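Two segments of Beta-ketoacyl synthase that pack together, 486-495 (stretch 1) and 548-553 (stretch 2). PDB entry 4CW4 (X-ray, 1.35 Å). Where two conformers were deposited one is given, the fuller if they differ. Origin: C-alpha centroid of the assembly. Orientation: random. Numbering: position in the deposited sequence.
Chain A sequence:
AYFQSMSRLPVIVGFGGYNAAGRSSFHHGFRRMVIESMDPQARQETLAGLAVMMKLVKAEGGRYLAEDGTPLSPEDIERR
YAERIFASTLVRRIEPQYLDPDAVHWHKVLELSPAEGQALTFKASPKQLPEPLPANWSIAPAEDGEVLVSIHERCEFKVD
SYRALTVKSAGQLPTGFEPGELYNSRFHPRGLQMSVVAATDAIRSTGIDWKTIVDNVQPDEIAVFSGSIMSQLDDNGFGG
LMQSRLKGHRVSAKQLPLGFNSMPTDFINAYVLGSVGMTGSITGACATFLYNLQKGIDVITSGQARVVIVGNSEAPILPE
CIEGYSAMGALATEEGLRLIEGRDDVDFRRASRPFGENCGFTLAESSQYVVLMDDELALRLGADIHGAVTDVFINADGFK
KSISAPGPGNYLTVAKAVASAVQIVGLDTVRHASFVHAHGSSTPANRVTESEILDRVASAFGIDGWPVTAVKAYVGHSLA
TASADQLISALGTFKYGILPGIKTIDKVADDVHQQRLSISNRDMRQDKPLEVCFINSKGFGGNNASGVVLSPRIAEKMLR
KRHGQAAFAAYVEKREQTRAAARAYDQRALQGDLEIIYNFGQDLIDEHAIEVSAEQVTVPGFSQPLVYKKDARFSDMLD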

# COMPACT_ATOMS: atom_id res chain seq x y z
N GLN A 486 -3.50 -11.06 16.06
CA GLN A 486 -2.85 -12.31 16.45
C GLN A 486 -1.66 -12.08 17.38
O GLN A 486 -1.56 -12.69 18.45
CB GLN A 486 -2.41 -13.11 15.22
CG GLN A 486 -3.54 -13.60 14.32
CD GLN A 486 -2.99 -14.19 13.02
OE1 GLN A 486 -2.53 -13.47 12.14
NE2 GLN A 486 -3.03 -15.48 12.90
N LEU A 487 -0.73 -11.23 16.97
CA LEU A 487 0.47 -10.95 17.75
C LEU A 487 0.12 -10.46 19.14
O LEU A 487 0.65 -10.93 20.13
CB LEU A 487 1.37 -9.93 17.02
CG LEU A 487 2.62 -9.50 17.83
CD1 LEU A 487 3.41 -10.70 18.27
CD2 LEU A 487 3.53 -8.54 17.04
N ILE A 488 -0.82 -9.54 19.23
CA ILE A 488 -1.11 -8.96 20.53
C ILE A 488 -1.77 -9.99 21.44
O ILE A 488 -1.44 -10.06 22.63
CB ILE A 488 -1.89 -7.66 20.37
CG1 ILE A 488 -0.92 -6.55 19.94
CG2 ILE A 488 -2.60 -7.28 21.67
CD1 ILE A 488 -1.57 -5.27 19.62
N SER A 489 -2.65 -10.82 20.90
CA SER A 489 -3.20 -11.91 21.69
C SER A 489 -2.10 -12.84 22.19
O SER A 489 -2.11 -13.26 23.35
CB SER A 489 -4.23 -12.69 20.90
OG SER A 489 -4.67 -13.78 21.69
N ALA A 490 -1.13 -13.13 21.32
CA ALA A 490 -0.02 -14.00 21.71
C ALA A 490 0.68 -13.48 22.95
O ALA A 490 1.10 -14.24 23.83
CB ALA A 490 0.97 -14.15 20.57
N LEU A 491 0.82 -12.16 23.04
CA LEU A 491 1.53 -11.57 24.16
C LEU A 491 0.79 -11.82 25.45
O LEU A 491 1.39 -11.94 26.51
CB LEU A 491 1.70 -10.07 23.94
CG LEU A 491 2.44 -9.66 22.66
CD1 LEU A 491 2.68 -8.15 22.66
CD2 LEU A 491 3.76 -10.44 22.51
N GLY A 492 -0.53 -11.89 25.35
CA GLY A 492 -1.37 -12.20 26.49
C GLY A 492 -1.17 -13.62 26.97
O GLY A 492 -1.17 -13.89 28.18
N THR A 493 -1.03 -14.56 26.04
CA THR A 493 -0.69 -15.94 26.43
C THR A 493 0.63 -15.99 27.21
O THR A 493 0.73 -16.69 28.21
CB THR A 493 -0.68 -16.88 25.22
OG1 THR A 493 -2.02 -16.99 24.73
CG2 THR A 493 -0.12 -18.28 25.55
N PHE A 494 1.64 -15.26 26.75
CA PHE A 494 2.88 -15.20 27.50
C PHE A 494 2.66 -14.64 28.91
O PHE A 494 3.23 -15.15 29.88
CB PHE A 494 3.92 -14.33 26.77
CG PHE A 494 4.44 -14.90 25.48
CD1 PHE A 494 4.59 -16.26 25.30
CD2 PHE A 494 4.77 -14.05 24.44
CE1 PHE A 494 5.06 -16.77 24.10
CE2 PHE A 494 5.24 -14.54 23.26
CZ PHE A 494 5.39 -15.91 23.09
N LYS A 495 1.83 -13.61 29.03
CA LYS A 495 1.59 -12.92 30.30
C LYS A 495 0.89 -13.81 31.31
O LYS A 495 1.33 -13.92 32.46
CB LYS A 495 0.75 -11.66 30.06
CG LYS A 495 0.31 -10.88 31.33
CD LYS A 495 1.46 -10.14 31.95
CE LYS A 495 1.03 -9.32 33.15
NZ LYS A 495 2.19 -8.66 33.79
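Stretch 2 548-553: VVLSPR

Residues 548-553 run alongside the helix 486-495 in roughly the same direction. V548 to L550 form the end of a strand, whose axis comes within 10.0 Å of the helix axis at a crossing angle of -28°; S551 links the strand to what follows, and P552 and R553 begin a second helix. The two backbones draw together along the way: the CA atoms of L487 and V549 lie 8.0 Å apart, those of F494 and S551 only 6.0 Å. No hydrogen bond joins the stretches. The helix's own ladder runs within stretch 1, for example F494 N to A490 O at 3.1 Å. The contact is mostly packing of side chains, with two backbone carbonyls beside F494.

Strand geometry sets the alternation. V549, with phi/psi of -122/129, points its CA-to-CB bond toward the helix, whereas that of L550 points away. V549 is branched at CB, a shape well suited to a strand, and with chi1 in the t well it offers both methyls to the helix. Its CG2 meets L487 CD1 at 3.4 Å, a tight apolar contact; its CG1 lies 4.2 Å from L491 CD2 and 4.0 Å from F494 CE2. L487 and L491 leave their backbone sideways, so each depends on the length of leucine to reach the valine. They do so with different rotamers, L487 with chi1 t and chi2 p, L491 with chi1 m and chi2 t, and in each the end of the side chain comes nearer the strand. A490 also points toward stretch 2, but its CB stays 5.5 Å from V549 CG2, beyond contact.

F494 covers the place where strand gives way to helix. Its chi1 of -68° (m), common on helices, carries the ring across V549, L550 and S551. V549 O approaches the ring edge, 3.9 Å from F494 CZ, where the ring hydrogens carry slight positive charge; L550 O is 3.8 Å from F494 CE2. Over one face sits S551, its CB 3.8 Å from the F494 ring centroid and 15° off the normal, a CH-pi contact. Serine suits this spot doubly: its short side chain places CB close over the ring, while chi1 of 68° (p) lets OG cap a backbone N just beyond the stretch, as befits an N-cap residue. P552 follows in the first turn of the helix, where its lack of an amide hydrogen costs little, and its CD packs 3.9 Å from F494 CB. R553 extends beyond the contact and hydrogen-bonds elsewhere in the structure.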

# COMPACT_ATOMS: atom_id res chain seq x y z
N VAL A 548 7.82 -15.10 13.97
CA VAL A 548 8.31 -15.77 15.17
C VAL A 548 8.39 -14.77 16.32
O VAL A 548 9.07 -13.74 16.22
CB VAL A 548 9.71 -16.38 14.93
CG1 VAL A 548 10.20 -17.12 16.17
CG2 VAL A 548 9.68 -17.32 13.74
N VAL A 549 7.70 -15.08 17.41
CA VAL A 549 7.68 -14.24 18.59
C VAL A 549 8.18 -15.05 19.78
O VAL A 549 7.71 -16.16 20.02
CB VAL A 549 6.25 -13.72 18.91
CG1 VAL A 549 6.30 -12.62 19.97
CG2 VAL A 549 5.53 -13.25 17.65
N LEU A 550 9.14 -14.49 20.51
CA LEU A 550 9.71 -15.11 21.70
C LEU A 550 9.12 -14.46 22.94
O LEU A 550 8.83 -13.27 22.95
CB LEU A 550 11.23 -14.93 21.73
CG LEU A 550 11.99 -15.30 20.46
CD1 LEU A 550 13.49 -15.06 20.67
CD2 LEU A 550 11.70 -16.75 20.07
N SER A 551 8.95 -15.25 24.01
CA SER A 551 8.42 -14.74 25.25
C SER A 551 9.37 -13.77 25.94
O SER A 551 10.58 -13.77 25.67
CB SER A 551 8.18 -15.91 26.23
OG SER A 551 9.43 -16.45 26.62
N PRO A 552 8.84 -13.01 26.91
CA PRO A 552 9.73 -12.22 27.76
C PRO A 552 10.82 -13.05 28.44
O PRO A 552 11.96 -12.58 28.53
CB PRO A 552 8.79 -11.61 28.78
CG PRO A 552 7.51 -11.47 28.04
CD PRO A 552 7.42 -12.68 27.16
N ARG A 553 10.51 -14.26 28.91
CA ARG A 553 11.53 -15.06 29.58
C ARG A 553 12.70 -15.35 28.66
O ARG A 553 13.85 -15.22 29.06
CB ARG A 553 10.97 -16.39 30.09
CG ARG A 553 11.99 -17.16 30.93
CD ARG A 553 11.44 -18.46 31.47
NE ARG A 553 11.53 -19.52 30.47
CZ ARG A 553 12.66 -20.13 30.13
NH1 ARG A 553 13.81 -19.80 30.71
NH2 ARG A 553 12.64 -21.08 29.20